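Local structure of HP0420 homologue (Helicobacter felis, 3LWG) at residues L16-R21 against A71-N76; S107-I112 against E129-E134. The protein is of unknown function but adopts a hotdog fold, a fold found in many thioesterases and dehydratases that act on acyl-CoA or acyl-carrier substrates. All coordinates share one frame; numbering follows the deposited sequence.

Interaction 1: L16-R21 against A71-N76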
loop_
_atom_site.group_PDB
_atom_site.type_symbol
_atom_site.label_atom_id
_atom_site.label_comp_id
_atom_site.label_asym_id
_atom_site.label_seq_id
_atom_site.Cartn_x
_atom_site.Cartn_y
_atom_site.Cartn_z
ATOM N N LEU B 16 2.096 -19.815 6.074
ATOM C CA LEU B 16 2.121 -18.647 5.198
ATOM C C LEU B 16 3.370 -18.712 4.327
ATOM O O LEU B 16 4.465 -18.921 4.851
ATOM C CB LEU B 16 2.190 -17.429 6.056
ATOM C CG LEU B 16 1.755 -16.117 5.440
ATOM C CD1 LEU B 16 0.292 -16.210 4.889
ATOM C CD2 LEU B 16 1.886 -15.088 6.558
ATOM N N LEU B 17 3.206 -18.565 3.020
ATOM C CA LEU B 17 4.287 -18.749 2.073
ATOM C C LEU B 17 4.715 -17.373 1.564
ATOM O O LEU B 17 5.677 -17.263 0.768
ATOM C CB LEU B 17 3.805 -19.622 0.888
ATOM C CG LEU B 17 3.346 -21.036 1.321
ATOM C CD1 LEU B 17 2.937 -21.919 0.098
ATOM C CD2 LEU B 17 4.465 -21.708 2.122
ATOM N N VAL B 18 3.979 -16.335 1.994
ATOM C CA VAL B 18 4.206 -14.994 1.469
ATOM C C VAL B 18 4.449 -14.023 2.640
ATOM O O VAL B 18 4.174 -14.340 3.811
ATOM C CB VAL B 18 2.971 -14.472 0.692
ATOM C CG1 VAL B 18 2.700 -15.327 -0.552
ATOM C CG2 VAL B 18 1.740 -14.382 1.622
ATOM N N CYS B 19 4.895 -12.833 2.286
ATOM C CA CYS B 19 5.189 -11.758 3.249
ATOM C C CYS B 19 6.113 -12.204 4.371
ATOM O O CYS B 19 5.953 -11.810 5.526
ATOM C CB CYS B 19 3.895 -11.168 3.805
ATOM S SG CYS B 19 2.965 -10.271 2.537
ATOM N N THR B 20 7.134 -12.948 3.981
ATOM C CA THR B 20 8.085 -13.557 4.877
ATOM C C THR B 20 8.904 -12.536 5.701
ATOM O O THR B 20 9.340 -12.867 6.803
ATOM C CB THR B 20 9.007 -14.512 4.071
ATOM O OG1 THR B 20 9.895 -13.750 3.223
ATOM C CG2 THR B 20 8.138 -15.398 3.178
ATOM N N ARG B 21 9.101 -11.311 5.193
ATOM C CA ARG B 21 9.860 -10.302 5.949
ATOM C C ARG B 21 8.967 -9.196 6.495
ATOM O O ARG B 21 9.483 -8.222 7.032
ATOM C CB ARG B 21 10.927 -9.639 5.066
ATOM C CG ARG B 21 12.010 -10.595 4.528
ATOM C CD ARG B 21 13.029 -10.879 5.646
ATOM N NE ARG B 21 13.725 -9.686 6.106
ATOM C CZ ARG B 21 14.815 -9.136 5.553
ATOM N NH1 ARG B 21 15.402 -9.654 4.480
ATOM N NH2 ARG B 21 15.324 -8.034 6.096
ATOM N N ALA B 71 -4.537 -14.186 1.135
ATOM C CA ALA B 71 -5.698 -14.890 0.559
ATOM C C ALA B 71 -5.302 -15.874 -0.555
ATOM O O ALA B 71 -5.821 -16.988 -0.629
ATOM C CB ALA B 71 -6.749 -13.893 0.042
ATOM N N LEU B 72 -4.378 -15.453 -1.426
ATOM C CA LEU B 72 -3.848 -16.353 -2.450
ATOM C C LEU B 72 -2.779 -17.292 -1.881
ATOM O O LEU B 72 -2.710 -18.468 -2.253
ATOM C CB LEU B 72 -3.295 -15.542 -3.635
ATOM C CG LEU B 72 -2.733 -16.287 -4.841
ATOM C CD1 LEU B 72 -3.908 -16.971 -5.453
ATOM C CD2 LEU B 72 -2.105 -15.314 -5.901
ATOM N N ASN B 73 -1.932 -16.758 -1.002
ATOM C CA ASN B 73 -0.855 -17.483 -0.342
ATOM C C ASN B 73 -0.044 -18.370 -1.328
ATOM O O ASN B 73 0.143 -19.569 -1.045
ATOM C CB ASN B 73 -1.397 -18.351 0.820
ATOM C CG ASN B 73 -0.309 -18.841 1.742
ATOM O OD1 ASN B 73 -0.459 -19.912 2.438
ATOM N ND2 ASN B 73 0.774 -18.094 1.805
ATOM N N LYS B 74 0.404 -17.790 -2.438
ATOM C CA LYS B 74 1.256 -18.505 -3.398
ATOM C C LYS B 74 2.734 -18.079 -3.284
ATOM O O LYS B 74 3.055 -16.904 -3.360
ATOM C CB LYS B 74 0.789 -18.269 -4.843
ATOM C CG LYS B 74 -0.510 -18.944 -5.261
ATOM C CD LYS B 74 -0.438 -20.447 -4.972
ATOM C CE LYS B 74 -1.707 -21.173 -5.477
ATOM N NZ LYS B 74 -2.195 -20.521 -6.752
ATOM N N LYS B 75 3.646 -19.035 -3.146
ATOM C CA LYS B 75 5.061 -18.699 -3.160
ATOM C C LYS B 75 5.408 -17.932 -4.431
ATOM O O LYS B 75 4.820 -18.142 -5.515
ATOM C CB LYS B 75 5.930 -19.962 -3.134
ATOM C CG LYS B 75 5.181 -21.180 -2.671
ATOM C CD LYS B 75 5.638 -22.450 -3.445
ATOM C CE LYS B 75 4.731 -23.622 -3.109
ATOM N NZ LYS B 75 4.993 -24.068 -1.693
ATOM N N ASN B 76 6.344 -17.020 -4.289
ATOM C CA ASN B 76 6.823 -16.254 -5.422
ATOM C C ASN B 76 5.766 -15.357 -6.047
ATOM O O ASN B 76 5.765 -15.129 -7.261
ATOM C CB ASN B 76 7.373 -17.199 -6.494
ATOM C CG ASN B 76 8.559 -17.983 -6.026
ATOM O OD1 ASN B 76 9.049 -17.835 -4.911
ATOM N ND2 ASN B 76 9.050 -18.828 -6.903
HETATM O O HOH W 1 6.708 -16.026 -1.750
#
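The side chains of L17 and N73 cross at about a right angle, while that of L17 lies side by side with K75, both pointing the same way. N73 is the first residue beyond helix 57-72 to leave helical geometry, with positive phi. Its amide group reaches out to the 16-21 loop because CG stands anti to the backbone N (chi1 -166°). The amide lies close to the backbone N of L17 and is bordered by L16, L17 and V18. CD1 of L17 lies 3.6 Å from CG of K75 and 3.5 Å from its NZ, so the bent lysine chain borders this methyl over much of its length. V18 meets the turn through its CG1, 3.2 Å from the backbone O of K74, a tight approach. One water joins the two backbones beyond these side chains. It donates to O of L17 (3.0 Å) and accepts from N of N76 (2.8 Å). From V18 onward the loop also meets the second subunit: V18 packs on E51 of that chain, and R21 forms salt bridges with D52 and E46 of it. The contact lies mostly at the surface and fastens the N-terminal loop to the end of the long hotdog helix. L16 continues onto C70 of that helix and onto L30 and F33 of strand 29-34, and N73 also packs on F33.

Interaction 2: S107-I112 against E129-E134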
loop_
_atom_site.group_PDB
_atom_site.type_symbol
_atom_site.label_atom_id
_atom_site.label_comp_id
_atom_site.label_asym_id
_atom_site.label_seq_id
_atom_site.Cartn_x
_atom_site.Cartn_y
_atom_site.Cartn_z
ATOM N N SER B 107 -3.055 -19.910 -13.335
ATOM C CA SER B 107 -1.758 -20.357 -12.850
ATOM C C SER B 107 -0.758 -19.185 -12.774
ATOM O O SER B 107 0.257 -19.233 -12.049
ATOM C CB SER B 107 -1.220 -21.497 -13.723
ATOM O OG SER B 107 0.181 -21.415 -13.859
ATOM N N LYS B 108 -1.104 -18.134 -13.499
ATOM C CA LYS B 108 -0.212 -17.027 -13.835
ATOM C C LYS B 108 -0.530 -15.784 -12.968
ATOM O O LYS B 108 0.364 -15.114 -12.422
ATOM C CB LYS B 108 -0.494 -16.709 -15.303
ATOM C CG LYS B 108 -1.372 -17.825 -15.975
ATOM C CD LYS B 108 -0.621 -19.215 -16.036
ATOM C CE LYS B 108 -1.506 -20.404 -16.522
ATOM N NZ LYS B 108 -0.722 -21.698 -16.852
ATOM N N LYS B 109 -1.829 -15.532 -12.841
ATOM C CA LYS B 109 -2.376 -14.266 -12.345
ATOM C C LYS B 109 -3.692 -14.475 -11.614
ATOM O O LYS B 109 -4.508 -15.312 -12.022
ATOM C CB LYS B 109 -2.661 -13.382 -13.529
ATOM C CG LYS B 109 -3.497 -12.191 -13.275
ATOM C CD LYS B 109 -3.930 -11.565 -14.593
ATOM C CE LYS B 109 -5.022 -10.491 -14.402
ATOM N NZ LYS B 109 -5.145 -9.502 -15.538
ATOM N N SER B 110 -3.906 -13.662 -10.575
ATOM C CA SER B 110 -5.123 -13.723 -9.755
ATOM C C SER B 110 -5.608 -12.314 -9.424
ATOM O O SER B 110 -4.804 -11.359 -9.403
ATOM C CB SER B 110 -4.877 -14.469 -8.429
ATOM O OG SER B 110 -4.503 -15.827 -8.651
ATOM N N THR B 111 -6.928 -12.188 -9.247
ATOM C CA THR B 111 -7.545 -10.927 -8.783
ATOM C C THR B 111 -8.119 -11.218 -7.427
ATOM O O THR B 111 -8.751 -12.283 -7.240
ATOM C CB THR B 111 -8.624 -10.405 -9.775
ATOM O OG1 THR B 111 -8.017 -10.316 -11.066
ATOM C CG2 THR B 111 -9.075 -9.026 -9.338
ATOM N N ILE B 112 -7.853 -10.327 -6.461
ATOM C CA ILE B 112 -8.302 -10.564 -5.075
ATOM C C ILE B 112 -9.105 -9.327 -4.682
ATOM O O ILE B 112 -8.602 -8.225 -4.794
ATOM C CB ILE B 112 -7.097 -10.739 -4.070
ATOM C CG1 ILE B 112 -6.404 -12.122 -4.168
ATOM C CG2 ILE B 112 -7.637 -10.771 -2.612
ATOM C CD1 ILE B 112 -5.963 -12.575 -5.493
ATOM N N GLU B 129 -4.381 -7.124 -8.233
ATOM C CA GLU B 129 -3.900 -8.175 -9.146
ATOM C C GLU B 129 -2.567 -8.650 -8.642
ATOM O O GLU B 129 -1.738 -7.844 -8.195
ATOM C CB GLU B 129 -3.745 -7.604 -10.559
ATOM C CG GLU B 129 -5.082 -7.514 -11.219
ATOM C CD GLU B 129 -5.023 -6.875 -12.588
ATOM O OE1 GLU B 129 -4.189 -5.968 -12.790
ATOM O OE2 GLU B 129 -5.822 -7.282 -13.464
ATOM N N ILE B 130 -2.394 -9.967 -8.650
ATOM C CA ILE B 130 -1.203 -10.594 -8.119
ATOM C C ILE B 130 -0.662 -11.517 -9.197
ATOM O O ILE B 130 -1.419 -12.268 -9.815
ATOM C CB ILE B 130 -1.523 -11.407 -6.863
ATOM C CG1 ILE B 130 -1.957 -10.467 -5.735
ATOM C CG2 ILE B 130 -0.288 -12.251 -6.427
ATOM C CD1 ILE B 130 -2.280 -11.163 -4.394
ATOM N N LEU B 131 0.642 -11.460 -9.386
ATOM C CA LEU B 131 1.304 -12.314 -10.353
ATOM C C LEU B 131 2.184 -13.303 -9.613
ATOM O O LEU B 131 2.731 -12.981 -8.569
ATOM C CB LEU B 131 2.167 -11.454 -11.274
ATOM C CG LEU B 131 1.383 -10.489 -12.152
ATOM C CD1 LEU B 131 2.374 -9.579 -12.915
ATOM C CD2 LEU B 131 0.468 -11.223 -13.111
ATOM N N VAL B 132 2.325 -14.509 -10.180
ATOM C CA VAL B 132 3.172 -15.557 -9.608
ATOM C C VAL B 132 4.304 -15.860 -10.581
ATOM O O VAL B 132 4.052 -16.072 -11.781
ATOM C CB VAL B 132 2.383 -16.836 -9.428
ATOM C CG1 VAL B 132 3.268 -17.932 -8.781
ATOM C CG2 VAL B 132 1.139 -16.559 -8.571
ATOM N N PHE B 133 5.535 -15.831 -10.071
ATOM C CA PHE B 133 6.739 -16.016 -10.901
ATOM C C PHE B 133 7.496 -17.304 -10.638
ATOM O O PHE B 133 7.389 -17.900 -9.583
ATOM C CB PHE B 133 7.694 -14.848 -10.686
ATOM C CG PHE B 133 7.120 -13.555 -11.130
ATOM C CD1 PHE B 133 6.449 -12.733 -10.234
ATOM C CD2 PHE B 133 7.199 -13.178 -12.448
ATOM C CE1 PHE B 133 5.915 -11.540 -10.661
ATOM C CE2 PHE B 133 6.655 -11.977 -12.865
ATOM C CZ PHE B 133 6.018 -11.168 -11.970
ATOM N N GLU B 134 8.292 -17.714 -11.623
ATOM C CA GLU B 134 9.044 -18.949 -11.492
ATOM C C GLU B 134 10.420 -18.740 -10.844
ATOM O O GLU B 134 10.922 -19.639 -10.181
ATOM C CB GLU B 134 9.139 -19.696 -12.833
ATOM C CG GLU B 134 9.962 -19.020 -13.928
ATOM C CD GLU B 134 10.782 -20.047 -14.767
ATOM O OE1 GLU B 134 10.300 -21.191 -14.992
ATOM O OE2 GLU B 134 11.917 -19.703 -15.185
#
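K109 and E129 form a salt bridge on one face of the 109-118/121-132 hairpin, with NZ of K109 3.1 Å from OE2 of E129. With CG anti to the backbone N (chi1 166°) and the chain extended beyond it, K109 brings NZ across to E129. Its ammonium meets the carboxylate from above the plane, 56° out of it. The two residues sit diagonally across the strands. K109 pairs directly with L131, whose CD2 lies 3.8 Å from CB of K109. E129 pairs with T111, and their side chains run side by side. S110 and I130 form the hydrogen-bonded pair between them. N of S110 reaches O of I130 at 3.0 Å, and N of I130 returns to O of S110 at 2.9 Å. A third backbone bond runs from N of V132 to O of K108 (3.0 Å). On the opposite face, CD1 of I112 touches CD1 of I130 at 4.1 Å. Helix 57-72 covers this face through A68, L69 and L72. The hydroxyl of S110 bonds to T105 on the neighbouring strand 96-105. The hairpin is therefore two-sided: I130, I112 and S110 lie under the helix; the other face carries the K109-E129 charge pair beside T111 and L131. The salt bridge probably adds electrostatic attraction to the backbone ladder.

From the N terminus, the chain passes through the 16-21 loop, strands 29-34 and 37-42 and helix 57-72 before 71-76 closes interaction 1. Strands 77-86 and 96-105 follow. Interaction 2 then closes the much shorter hairpin between 107-112 and 129-134. The two loops neither nest nor cross; they come in series. In space their centres are about 12 Å apart and they touch. L72, at the helix end, packs on I130 and S110. The chain after the helix then runs past V132, and O of N76 probably accepts a hydrogen bond from N of F133 (2.9 Å). Together they tie the N-terminal loop, the helix end and the hairpin strands.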